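Local coordinates for tannase (Fusobacterium nucleatum subsp. nucleatum ATCC 25586, PDB 6YQ4), which probably hydrolyses ester bonds of gallotannins, giving the bacterium detoxicant activity against these compounds, and binds a magnesium ion, at residues Ser181-Pro186 against Met424-Ser429; Ile160-Thr165 against Ala170-Leu175; Ala135-Lys140 against Leu185-Glu190; Gly130-Ala135 against Lys415-Met420. One frame throughout, in Å; residues are numbered along the deposited sequence.

Contact 1: residues Ser181-Pro186 against Met424-Ser429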
loop_
_atom_site.group_PDB
_atom_site.type_symbol
_atom_site.label_atom_id
_atom_site.label_comp_id
_atom_site.label_asym_id
_atom_site.label_seq_id
_atom_site.Cartn_x
_atom_site.Cartn_y
_atom_site.Cartn_z
ATOM N N SER A 181 10.384 -13.610 -7.418
ATOM C CA SER A 181 11.528 -13.738 -6.536
ATOM C C SER A 181 11.465 -15.085 -5.823
ATOM O O SER A 181 10.394 -15.539 -5.400
ATOM C CB SER A 181 11.564 -12.600 -5.515
ATOM O OG SER A 181 12.292 -13.017 -4.370
ATOM N N GLN A 182 12.627 -15.726 -5.702
ATOM C CA GLN A 182 12.694 -17.068 -5.140
ATOM C C GLN A 182 12.400 -17.095 -3.647
ATOM O O GLN A 182 12.021 -18.146 -3.123
ATOM C CB GLN A 182 14.070 -17.663 -5.410
ATOM C CG GLN A 182 14.465 -17.646 -6.869
ATOM C CD GLN A 182 14.415 -19.019 -7.503
ATOM O OE1 GLN A 182 13.417 -19.393 -8.121
ATOM N NE2 GLN A 182 15.495 -19.785 -7.348
ATOM N N ASP A 183 12.569 -15.964 -2.957
ATOM C CA ASP A 183 12.331 -15.893 -1.515
ATOM C C ASP A 183 10.952 -16.398 -1.110
ATOM O O ASP A 183 10.781 -16.931 -0.004
ATOM C CB ASP A 183 12.472 -14.449 -1.048
ATOM C CG ASP A 183 13.807 -13.852 -1.403
ATOM O OD1 ASP A 183 14.591 -14.524 -2.114
ATOM O OD2 ASP A 183 14.064 -12.710 -0.960
ATOM N N TYR A 184 9.953 -16.205 -1.970
ATOM C CA TYR A 184 8.578 -16.519 -1.648
ATOM C C TYR A 184 8.196 -17.963 -1.962
ATOM O O TYR A 184 7.189 -18.453 -1.428
ATOM C CB TYR A 184 7.666 -15.555 -2.399
ATOM C CG TYR A 184 7.985 -14.110 -2.124
ATOM C CD1 TYR A 184 7.406 -13.449 -1.059
ATOM C CD2 TYR A 184 8.859 -13.397 -2.936
ATOM C CE1 TYR A 184 7.695 -12.121 -0.798
ATOM C CE2 TYR A 184 9.153 -12.076 -2.685
ATOM C CZ TYR A 184 8.566 -11.439 -1.627
ATOM O OH TYR A 184 8.860 -10.113 -1.378
ATOM N N LEU A 185 8.981 -18.655 -2.793
ATOM C CA LEU A 185 8.608 -19.995 -3.244
ATOM C C LEU A 185 8.446 -21.003 -2.110
ATOM O O LEU A 185 7.447 -21.742 -2.125
ATOM C CB LEU A 185 9.619 -20.500 -4.280
ATOM C CG LEU A 185 10.090 -19.563 -5.386
ATOM C CD1 LEU A 185 10.915 -20.364 -6.382
ATOM C CD2 LEU A 185 8.912 -18.886 -6.080
ATOM N N PRO A 186 9.354 -21.108 -1.123
ATOM C CA PRO A 186 9.111 -22.089 -0.038
ATOM C C PRO A 186 7.786 -21.879 0.682
ATOM O O PRO A 186 7.191 -22.848 1.173
ATOM C CB PRO A 186 10.308 -21.893 0.908
ATOM C CG PRO A 186 11.399 -21.330 0.034
ATOM C CD PRO A 186 10.659 -20.434 -0.962
ATOM N N MET A 424 11.681 -2.028 -1.692
ATOM C CA MET A 424 12.980 -1.404 -1.967
ATOM C C MET A 424 14.057 -2.425 -2.322
ATOM O O MET A 424 14.879 -2.176 -3.210
ATOM C CB MET A 424 13.429 -0.568 -0.777
ATOM C CG MET A 424 12.525 0.613 -0.501
ATOM S SD MET A 424 12.380 1.732 -1.906
ATOM C CE MET A 424 14.022 2.414 -1.870
ATOM N N TYR A 425 14.085 -3.574 -1.650
ATOM C CA TYR A 425 15.150 -4.530 -1.940
ATOM C C TYR A 425 14.919 -5.308 -3.228
ATOM O O TYR A 425 15.746 -6.152 -3.575
ATOM C CB TYR A 425 15.330 -5.522 -0.785
ATOM C CG TYR A 425 15.513 -4.878 0.557
ATOM C CD1 TYR A 425 16.694 -4.223 0.881
ATOM C CD2 TYR A 425 14.496 -4.913 1.503
ATOM C CE1 TYR A 425 16.864 -3.624 2.126
ATOM C CE2 TYR A 425 14.645 -4.313 2.739
ATOM C CZ TYR A 425 15.831 -3.671 3.044
ATOM O OH TYR A 425 15.972 -3.081 4.273
ATOM N N TYR A 426 13.823 -5.065 -3.937
ATOM C CA TYR A 426 13.507 -5.850 -5.122
ATOM C C TYR A 426 13.446 -5.032 -6.407
ATOM O O TYR A 426 13.434 -5.619 -7.488
ATOM C CB TYR A 426 12.166 -6.591 -4.932
ATOM C CG TYR A 426 12.173 -7.651 -3.835
ATOM C CD1 TYR A 426 12.595 -8.956 -4.090
ATOM C CD2 TYR A 426 11.760 -7.341 -2.546
ATOM C CE1 TYR A 426 12.597 -9.921 -3.098
ATOM C CE2 TYR A 426 11.768 -8.295 -1.546
ATOM C CZ TYR A 426 12.188 -9.575 -1.820
ATOM O OH TYR A 426 12.167 -10.497 -0.805
ATOM N N ILE A 427 13.401 -3.717 -6.324
ATOM C CA ILE A 427 13.217 -2.882 -7.499
ATOM C C ILE A 427 14.560 -2.700 -8.185
ATOM O O ILE A 427 15.520 -2.237 -7.567
ATOM C CB ILE A 427 12.613 -1.528 -7.110
ATOM C CG1 ILE A 427 11.185 -1.705 -6.584
ATOM C CG2 ILE A 427 12.635 -0.582 -8.307
ATOM C CD1 ILE A 427 10.654 -0.502 -5.868
ATOM N N ASP A 428 14.604 -3.032 -9.474
ATOM C CA ASP A 428 15.790 -3.134 -10.318
ATOM C C ASP A 428 15.441 -2.563 -11.675
ATOM O O ASP A 428 14.262 -2.423 -12.021
ATOM C CB ASP A 428 16.195 -4.595 -10.570
ATOM C CG ASP A 428 17.474 -4.953 -9.940
ATOM O OD1 ASP A 428 18.046 -4.076 -9.260
ATOM O OD2 ASP A 428 17.909 -6.112 -10.135
ATOM N N SER A 429 16.465 -2.335 -12.500
ATOM C CA SER A 429 16.158 -2.056 -13.890
ATOM C C SER A 429 15.492 -3.257 -14.552
ATOM O O SER A 429 14.798 -3.086 -15.553
ATOM C CB SER A 429 17.421 -1.597 -14.651
ATOM O OG SER A 429 18.260 -2.670 -15.028
#
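Asp183 and Tyr426 each carry CG anti to their own carbonyl carbon, with chi1 of Tyr426 at -65°, and from these rotamers the carboxylate and the phenol reach each other from opposite directions. Tyr426 OH donates a hydrogen bond to Asp183 OD2 at 2.9 Å. The hydroxyl comes to the anti side of that oxygen and stands 32° out of the carboxylate plane, while the carboxylate and the ring are turned 62° apart. Ser181 approaches the same ring at its edge, near the ring plane, with OG 3.4 Å from Tyr426 CE1. That Ser181 OG also closes an ST turn by accepting a hydrogen bond from the backbone N of Asp183 at 3.3 Å, which holds the backbone that carries the carboxylate. Tyr184 meets Tyr426 obliquely, the ring centroids 5.8 Å apart and CE2 of Tyr184 4.0 Å from CZ of Tyr426. The Tyr184 hydroxyl has its main partner in the carbonyl of Met420, and Lys140 makes a cation-pi contact with the Tyr184 ring. The contact joins the turn leading into helix 185-191 to the loop between helix 415-420 and strand 435-439. Chemically, Asp183 OD2 receives the phenol and has Lys419 as a long, weak ionic partner, so the carboxylate is probably charged and would polarise the Tyr426 O-H.

Contact 2: residues Ile160-Thr165 against Ala170-Leu175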
loop_
_atom_site.group_PDB
_atom_site.type_symbol
_atom_site.label_atom_id
_atom_site.label_comp_id
_atom_site.label_asym_id
_atom_site.label_seq_id
_atom_site.Cartn_x
_atom_site.Cartn_y
_atom_site.Cartn_z
ATOM N N ILE A 160 -2.596 -7.858 -15.568
ATOM C CA ILE A 160 -3.127 -7.776 -14.215
ATOM C C ILE A 160 -2.746 -6.419 -13.635
ATOM O O ILE A 160 -1.559 -6.093 -13.539
ATOM C CB ILE A 160 -2.588 -8.920 -13.339
ATOM C CG1 ILE A 160 -3.176 -10.268 -13.775
ATOM C CG2 ILE A 160 -2.910 -8.669 -11.879
ATOM C CD1 ILE A 160 -2.558 -11.459 -13.052
ATOM N N ILE A 161 -3.740 -5.630 -13.237
ATOM C CA ILE A 161 -3.492 -4.361 -12.558
ATOM C C ILE A 161 -3.855 -4.539 -11.094
ATOM O O ILE A 161 -5.033 -4.709 -10.748
ATOM C CB ILE A 161 -4.270 -3.191 -13.173
ATOM C CG1 ILE A 161 -4.032 -3.137 -14.686
ATOM C CG2 ILE A 161 -3.864 -1.854 -12.471
ATOM C CD1 ILE A 161 -5.081 -3.861 -15.504
ATOM N N SER A 162 -2.841 -4.484 -10.238
ATOM C CA SER A 162 -3.024 -4.517 -8.797
ATOM C C SER A 162 -3.522 -3.175 -8.277
ATOM O O SER A 162 -3.122 -2.121 -8.785
ATOM C CB SER A 162 -1.696 -4.864 -8.135
ATOM O OG SER A 162 -1.858 -5.284 -6.803
ATOM N N ASN A 163 -4.380 -3.218 -7.243
ATOM C CA ASN A 163 -4.805 -2.036 -6.494
ATOM C C ASN A 163 -4.861 -2.338 -4.989
ATOM O O ASN A 163 -5.148 -3.459 -4.565
ATOM C CB ASN A 163 -6.177 -1.531 -6.977
ATOM C CG ASN A 163 -6.470 -0.100 -6.530
ATOM O OD1 ASN A 163 -5.590 0.769 -6.554
ATOM N ND2 ASN A 163 -7.715 0.153 -6.115
ATOM N N GLY A 164 -4.564 -1.322 -4.187
ATOM C CA GLY A 164 -4.641 -1.416 -2.741
ATOM C C GLY A 164 -4.498 -0.046 -2.116
ATOM O O GLY A 164 -4.123 0.929 -2.768
ATOM N N THR A 165 -4.816 0.014 -0.833
ATOM C CA THR A 165 -4.775 1.240 -0.049
ATOM C C THR A 165 -4.019 0.946 1.229
ATOM O O THR A 165 -4.302 -0.055 1.900
ATOM C CB THR A 165 -6.186 1.744 0.297
ATOM O OG1 THR A 165 -6.892 2.112 -0.899
ATOM C CG2 THR A 165 -6.112 2.937 1.242
ATOM N N ALA A 170 0.936 -1.067 0.052
ATOM C CA ALA A 170 2.235 -1.711 0.208
ATOM C C ALA A 170 2.270 -3.074 -0.484
ATOM O O ALA A 170 3.234 -3.400 -1.181
ATOM C CB ALA A 170 2.557 -1.845 1.693
ATOM N N LEU A 171 1.224 -3.885 -0.309
ATOM C CA LEU A 171 1.232 -5.218 -0.899
ATOM C C LEU A 171 1.098 -5.151 -2.418
ATOM O O LEU A 171 1.763 -5.899 -3.154
ATOM C CB LEU A 171 0.105 -6.043 -0.287
ATOM C CG LEU A 171 0.224 -6.408 1.197
ATOM C CD1 LEU A 171 -0.996 -7.211 1.607
ATOM C CD2 LEU A 171 1.524 -7.190 1.493
ATOM N N SER A 172 0.241 -4.260 -2.908
ATOM C CA SER A 172 0.163 -4.047 -4.352
ATOM C C SER A 172 1.529 -3.636 -4.922
ATOM O O SER A 172 2.019 -4.235 -5.890
ATOM C CB SER A 172 -0.922 -3.011 -4.637
ATOM O OG SER A 172 -0.744 -2.428 -5.890
ATOM N N ALA A 173 2.205 -2.687 -4.275
ATOM C CA ALA A 173 3.547 -2.287 -4.711
ATOM C C ALA A 173 4.544 -3.439 -4.616
ATOM O O ALA A 173 5.338 -3.665 -5.540
ATOM C CB ALA A 173 4.034 -1.099 -3.883
ATOM N N LEU A 174 4.558 -4.142 -3.473
ATOM C CA LEU A 174 5.370 -5.353 -3.328
ATOM C C LEU A 174 5.120 -6.355 -4.457
ATOM O O LEU A 174 6.053 -7.000 -4.936
ATOM C CB LEU A 174 5.057 -6.042 -1.999
ATOM C CG LEU A 174 6.050 -6.229 -0.870
ATOM C CD1 LEU A 174 5.509 -7.314 0.069
ATOM C CD2 LEU A 174 7.452 -6.573 -1.365
ATOM N N LEU A 175 3.852 -6.560 -4.826
ATOM C CA LEU A 175 3.511 -7.518 -5.877
ATOM C C LEU A 175 4.139 -7.126 -7.205
ATOM O O LEU A 175 4.563 -7.989 -7.988
ATOM C CB LEU A 175 1.991 -7.596 -6.004
ATOM C CG LEU A 175 1.295 -8.808 -6.612
ATOM C CD1 LEU A 175 1.491 -10.069 -5.795
ATOM C CD2 LEU A 175 -0.174 -8.478 -6.763
#
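The peptide group joining Asn163 to Gly164 turns one face to the helix, and Ser172 CB stands above that face, 4.0 Å from Gly164 N. A second flat group, the side-chain amide of Asn163, starts out away from the helix and is bonded at both polar ends, OD1 to Ser204 and ND2 to Asp479, which fixes its rotation. Nearer the middle of the strand the two serines meet, Ser162 CA lying 5.5 Å from Ser172 CA. Ser162 OG, anti to its backbone nitrogen (chi1 -163°), comes within 3.2 Å of Ser172 OG; the latter is satisfied by the carbonyl of Ser204. Leu175 brings its CD2 to 3.6 Å from Ser162 OG, giving this buried hydroxyl an apolar neighbour. Small side chains and Gly164 let the helix axis pass 7.6 Å from the strand axis, at 149° to it. A strand turning sharply back into a helix, with a GxSxG sequence at the bend, is consistent with the nucleophile elbow of alpha/beta hydrolases. Strand 160-163 runs parallel between strands 73-76 and 202-206, and helix 167-177 packs Leu171 and Leu174 against Ala135 and Ile136 of helix 134-148.

Contact 3: residues Ala135-Lys140 against Leu185-Glu190; sequences AIVDLK and LPYLKE
Val137 faces helix 185-191 and meets its two main partners in different ways. Against Tyr187 it crosses at about a right angle, CG2 lying 3.7 Å from Tyr187 CB, so the valine touches the root of the tyrosine while the ring runs on past it. With Leu188 the two side chains slide by one another in opposite directions, and Val137 CG1 comes 4.0 Å from Leu188 CD2. The same CD2 methyl of Leu188 sits 3.7 Å from the carbonyl oxygen O of Val137 and 4.1 Å from Lys140 CB; since Leu188 also touches Ala141 and Arg144, it enters helix 134-148 much like a knob in a four-residue hole. Lys140 contributes only the start of its chain here. The chain runs extended until a final bend (chi4 -70°), and the ammonium group bonds to Ser178 OG. The segment axes pass 9.9 Å apart with a crossing angle of -67°, and the touching atoms are almost wholly apolar. Helix 185-191 crosses helix 134-148 on one side; helix 167-177 also packs on helix 134-148, with Leu175 touching Lys140, and the Tyr187 ring reaches out to Ile417 and Met420 of helix 415-420.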
loop_
_atom_site.group_PDB
_atom_site.type_symbol
_atom_site.label_atom_id
_atom_site.label_comp_id
_atom_site.label_asym_id
_atom_site.label_seq_id
_atom_site.Cartn_x
_atom_site.Cartn_y
_atom_site.Cartn_z
ATOM N N ALA A 135 0.557 -12.394 3.849
ATOM C CA ALA A 135 -0.352 -11.666 2.962
ATOM C C ALA A 135 0.238 -11.501 1.566
ATOM O O ALA A 135 -0.499 -11.575 0.575
ATOM C CB ALA A 135 -0.726 -10.299 3.541
ATOM N N ILE A 136 1.556 -11.279 1.461
ATOM C CA ILE A 136 2.148 -11.142 0.133
ATOM C C ILE A 136 2.176 -12.505 -0.548
ATOM O O ILE A 136 1.990 -12.603 -1.765
ATOM C CB ILE A 136 3.540 -10.455 0.179
ATOM C CG1 ILE A 136 4.077 -10.263 -1.243
ATOM C CG2 ILE A 136 4.576 -11.214 1.003
ATOM C CD1 ILE A 136 3.163 -9.410 -2.085
ATOM N N VAL A 137 2.308 -13.579 0.231
ATOM C CA VAL A 137 2.276 -14.918 -0.344
ATOM C C VAL A 137 0.890 -15.235 -0.888
ATOM O O VAL A 137 0.751 -15.830 -1.965
ATOM C CB VAL A 137 2.732 -15.946 0.701
ATOM C CG1 VAL A 137 2.367 -17.374 0.246
ATOM C CG2 VAL A 137 4.227 -15.798 0.955
ATOM N N ASP A 138 -0.161 -14.801 -0.188
ATOM C CA ASP A 138 -1.515 -15.082 -0.658
ATOM C C ASP A 138 -1.793 -14.368 -1.977
ATOM O O ASP A 138 -2.322 -14.975 -2.917
ATOM C CB ASP A 138 -2.547 -14.691 0.413
ATOM C CG ASP A 138 -2.539 -15.643 1.641
ATOM O OD1 ASP A 138 -3.026 -15.251 2.725
ATOM O OD2 ASP A 138 -2.051 -16.787 1.534
ATOM N N LEU A 139 -1.401 -13.089 -2.081
ATOM C CA LEU A 139 -1.607 -12.332 -3.314
ATOM C C LEU A 139 -0.837 -12.945 -4.480
ATOM O O LEU A 139 -1.360 -13.028 -5.599
ATOM C CB LEU A 139 -1.186 -10.867 -3.115
ATOM C CG LEU A 139 -2.026 -10.025 -2.153
ATOM C CD1 LEU A 139 -1.859 -8.540 -2.413
ATOM C CD2 LEU A 139 -3.503 -10.419 -2.219
ATOM N N LYS A 140 0.420 -13.357 -4.246
ATOM C CA LYS A 140 1.182 -14.049 -5.285
ATOM C C LYS A 140 0.479 -15.327 -5.713
ATOM O O LYS A 140 0.317 -15.591 -6.908
ATOM C CB LYS A 140 2.600 -14.354 -4.777
ATOM C CG LYS A 140 3.497 -13.117 -4.683
ATOM C CD LYS A 140 4.792 -13.388 -3.923
ATOM C CE LYS A 140 5.693 -12.160 -3.995
ATOM N NZ LYS A 140 6.241 -11.934 -5.390
ATOM N N LEU A 185 8.981 -18.655 -2.793
ATOM C CA LEU A 185 8.608 -19.995 -3.244
ATOM C C LEU A 185 8.446 -21.003 -2.110
ATOM O O LEU A 185 7.447 -21.742 -2.125
ATOM C CB LEU A 185 9.619 -20.500 -4.280
ATOM C CG LEU A 185 10.090 -19.563 -5.386
ATOM C CD1 LEU A 185 10.915 -20.364 -6.382
ATOM C CD2 LEU A 185 8.912 -18.886 -6.080
ATOM N N PRO A 186 9.354 -21.108 -1.123
ATOM C CA PRO A 186 9.111 -22.089 -0.038
ATOM C C PRO A 186 7.786 -21.879 0.682
ATOM O O PRO A 186 7.191 -22.848 1.173
ATOM C CB PRO A 186 10.308 -21.893 0.908
ATOM C CG PRO A 186 11.399 -21.330 0.034
ATOM C CD PRO A 186 10.659 -20.434 -0.962
ATOM N N TYR A 187 7.285 -20.644 0.743
ATOM C CA TYR A 187 5.960 -20.456 1.316
ATOM C C TYR A 187 4.862 -20.825 0.326
ATOM O O TYR A 187 3.796 -21.302 0.738
ATOM C CB TYR A 187 5.776 -19.016 1.783
ATOM C CG TYR A 187 6.724 -18.566 2.874
ATOM C CD1 TYR A 187 7.959 -17.998 2.558
ATOM C CD2 TYR A 187 6.366 -18.667 4.229
ATOM C CE1 TYR A 187 8.817 -17.554 3.546
ATOM C CE2 TYR A 187 7.221 -18.226 5.232
ATOM C CZ TYR A 187 8.451 -17.672 4.875
ATOM O OH TYR A 187 9.328 -17.234 5.837
ATOM N N LEU A 188 5.099 -20.608 -0.973
ATOM C CA LEU A 188 4.116 -20.983 -1.988
ATOM C C LEU A 188 4.053 -22.498 -2.144
ATOM O O LEU A 188 2.967 -23.072 -2.317
ATOM C CB LEU A 188 4.459 -20.306 -3.320
ATOM C CG LEU A 188 4.384 -18.773 -3.350
ATOM C CD1 LEU A 188 5.281 -18.180 -4.406
ATOM C CD2 LEU A 188 2.951 -18.307 -3.566
ATOM N N LYS A 189 5.213 -23.162 -2.071
ATOM C CA LYS A 189 5.245 -24.620 -2.092
ATOM C C LYS A 189 4.468 -25.196 -0.920
ATOM O O LYS A 189 3.697 -26.142 -1.083
ATOM C CB LYS A 189 6.694 -25.111 -2.067
ATOM C CG LYS A 189 6.867 -26.617 -2.287
ATOM C CD LYS A 189 8.336 -26.984 -2.515
ATOM C CE LYS A 189 8.481 -28.357 -3.157
ATOM N NZ LYS A 189 7.836 -28.396 -4.501
ATOM N N GLU A 190 4.635 -24.602 0.261
ATOM C CA GLU A 190 4.001 -25.114 1.469
ATOM C C GLU A 190 2.481 -25.076 1.366
ATOM O O GLU A 190 1.799 -25.986 1.851
ATOM C CB GLU A 190 4.486 -24.309 2.674
ATOM C CG GLU A 190 3.814 -24.643 3.990
ATOM C CD GLU A 190 4.482 -23.952 5.174
ATOM O OE1 GLU A 190 5.025 -22.830 4.986
ATOM O OE2 GLU A 190 4.469 -24.540 6.284
#

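Contact 4: residues Gly130-Ala135 against Lys415-Met420; sequences GKAPAA and KNIIKM
Ile417 packs on Ala132 and Pro133 just where helix 134-148 begins, Pro133 being its N-cap residue, in a protein whose sequence places it in the alpha/beta-hydrolase clan. The branched side chain of Ile417 sets CG2 anti to the backbone nitrogen, with CG1 on the other branch at chi1 -64°, and it is CG2 that does most of the touching. This methyl, Ile417 CG2, lies 3.7 Å from Ala132 CB and 3.6 Å from Ala132 O, while the ring of Pro133 stands a little farther off, its CD 4.3 Å from the same methyl. The peptide between Ala132 and Pro133 is cis, consistent with the tight bend at which both side chains point toward helix 415-420. Across this kink, Ala134 N bonds to Lys131 O at 3.1 Å, closing the turn, and Lys131 sends its ammonium away to a salt bridge with Asp375. The Tyr187 ring of helix 185-191 also packs on Pro133. Met420 runs extended through chi2 (-178°), which carries its sulfur out toward the proline, and the bend at chi3 (-91°) turns only CE; the side chain passes Pro133 at a slant, with Met420 SD 4.2 Å from Pro133 CG.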
loop_
_atom_site.group_PDB
_atom_site.type_symbol
_atom_site.label_atom_id
_atom_site.label_comp_id
_atom_site.label_asym_id
_atom_site.label_seq_id
_atom_site.Cartn_x
_atom_site.Cartn_y
_atom_site.Cartn_z
ATOM N N GLY A 130 -0.847 -15.641 10.094
ATOM C CA GLY A 130 -0.956 -14.522 9.179
ATOM C C GLY A 130 0.037 -13.416 9.462
ATOM O O GLY A 130 -0.167 -12.261 9.069
ATOM N N LYS A 131 1.104 -13.756 10.176
ATOM C CA LYS A 131 2.222 -12.849 10.295
ATOM C C LYS A 131 3.016 -12.856 8.997
ATOM O O LYS A 131 2.889 -13.759 8.161
ATOM C CB LYS A 131 3.126 -13.237 11.462
ATOM C CG LYS A 131 2.404 -13.490 12.770
ATOM C CD LYS A 131 1.687 -12.243 13.232
ATOM C CE LYS A 131 1.597 -12.224 14.739
ATOM N NZ LYS A 131 1.105 -10.920 15.229
ATOM N N ALA A 132 3.848 -11.835 8.845
ATOM C CA ALA A 132 4.654 -11.674 7.642
ATOM C C ALA A 132 5.418 -12.962 7.341
ATOM O O ALA A 132 5.981 -13.575 8.252
ATOM C CB ALA A 132 5.625 -10.509 7.833
ATOM N N PRO A 133 5.484 -13.399 6.082
ATOM C CA PRO A 133 5.024 -12.782 4.832
ATOM C C PRO A 133 3.722 -13.364 4.246
ATOM O O PRO A 133 3.572 -13.365 3.032
ATOM C CB PRO A 133 6.199 -13.061 3.902
ATOM C CG PRO A 133 6.657 -14.468 4.362
ATOM C CD PRO A 133 6.378 -14.547 5.831
ATOM N N ALA A 134 2.788 -13.805 5.094
ATOM C CA ALA A 134 1.586 -14.491 4.617
ATOM C C ALA A 134 0.807 -13.676 3.581
ATOM O O ALA A 134 0.373 -14.216 2.558
ATOM C CB ALA A 134 0.667 -14.842 5.800
ATOM N N ALA A 135 0.557 -12.394 3.849
ATOM C CA ALA A 135 -0.352 -11.666 2.962
ATOM C C ALA A 135 0.238 -11.501 1.566
ATOM O O ALA A 135 -0.499 -11.575 0.575
ATOM C CB ALA A 135 -0.726 -10.299 3.541
ATOM N N LYS A 415 15.696 -11.232 9.477
ATOM C CA LYS A 415 16.128 -10.250 8.479
ATOM C C LYS A 415 15.532 -10.551 7.108
ATOM O O LYS A 415 15.149 -9.633 6.381
ATOM C CB LYS A 415 17.656 -10.200 8.399
ATOM C CG LYS A 415 18.375 -9.614 9.646
ATOM C CD LYS A 415 18.115 -10.454 10.912
ATOM C CE LYS A 415 18.807 -11.798 10.811
ATOM N NZ LYS A 415 18.042 -12.799 11.540
ATOM N N ASN A 416 15.392 -11.838 6.772
ATOM C CA ASN A 416 14.853 -12.260 5.487
ATOM C C ASN A 416 13.353 -11.992 5.362
ATOM O O ASN A 416 12.842 -11.848 4.240
ATOM C CB ASN A 416 15.176 -13.743 5.275
ATOM C CG ASN A 416 14.650 -14.278 3.955
ATOM O OD1 ASN A 416 14.005 -15.331 3.911
ATOM N ND2 ASN A 416 14.921 -13.554 2.867
ATOM N N ILE A 417 12.649 -11.875 6.481
ATOM C CA ILE A 417 11.231 -11.547 6.448
ATOM C C ILE A 417 11.020 -10.040 6.415
ATOM O O ILE A 417 10.100 -9.548 5.757
ATOM C CB ILE A 417 10.530 -12.212 7.653
ATOM C CG1 ILE A 417 10.624 -13.738 7.510
ATOM C CG2 ILE A 417 9.087 -11.774 7.736
ATOM C CD1 ILE A 417 9.877 -14.519 8.556
ATOM N N ILE A 418 11.861 -9.281 7.111
ATOM C CA ILE A 418 11.843 -7.836 6.911
ATOM C C ILE A 418 12.070 -7.514 5.438
ATOM O O ILE A 418 11.369 -6.672 4.855
ATOM C CB ILE A 418 12.886 -7.155 7.817
ATOM C CG1 ILE A 418 12.608 -7.507 9.283
ATOM C CG2 ILE A 418 12.872 -5.659 7.615
ATOM C CD1 ILE A 418 13.544 -6.844 10.280
ATOM N N LYS A 419 13.020 -8.213 4.804
ATOM C CA LYS A 419 13.303 -7.992 3.387
ATOM C C LYS A 419 12.080 -8.278 2.524
ATOM O O LYS A 419 11.682 -7.450 1.689
ATOM C CB LYS A 419 14.466 -8.864 2.936
ATOM C CG LYS A 419 14.784 -8.639 1.476
ATOM C CD LYS A 419 15.673 -9.745 0.870
ATOM C CE LYS A 419 15.565 -9.712 -0.663
ATOM N NZ LYS A 419 16.590 -10.526 -1.322
ATOM N N MET A 420 11.463 -9.447 2.724
ATOM C CA MET A 420 10.351 -9.873 1.878
ATOM C C MET A 420 9.146 -8.948 1.938
ATOM O O MET A 420 8.249 -9.090 1.090
ATOM C CB MET A 420 9.900 -11.277 2.254
ATOM C CG MET A 420 10.743 -12.374 1.628
ATOM S SD MET A 420 10.095 -14.001 2.082
ATOM C CE MET A 420 11.062 -14.268 3.540
#

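Following the chain from the N terminus, residues 130-135 and then 135-140 open contacts 4 and 3, whose partners come later. Contact 2 comes first to completion, a short strand-to-helix return nested within the loops of contacts 3 and 4. Next 181-186 opens contact 1, and on the residues it shares, Leu185 and Pro186, 185-190 begins and closes contact 3 over some 45 residues. Contact 3 is itself nested inside contact 4, which closes only when 415-420 arrives, about 280 residues on. Contact 1 closes last, at 424-429, so it crosses contact 4. Contact 2 ties helix 167-177 to the central sheet, while contacts 1, 3 and 4 join helices 134-148, 185-191 and 415-420 and the loop at 424-429 to one another.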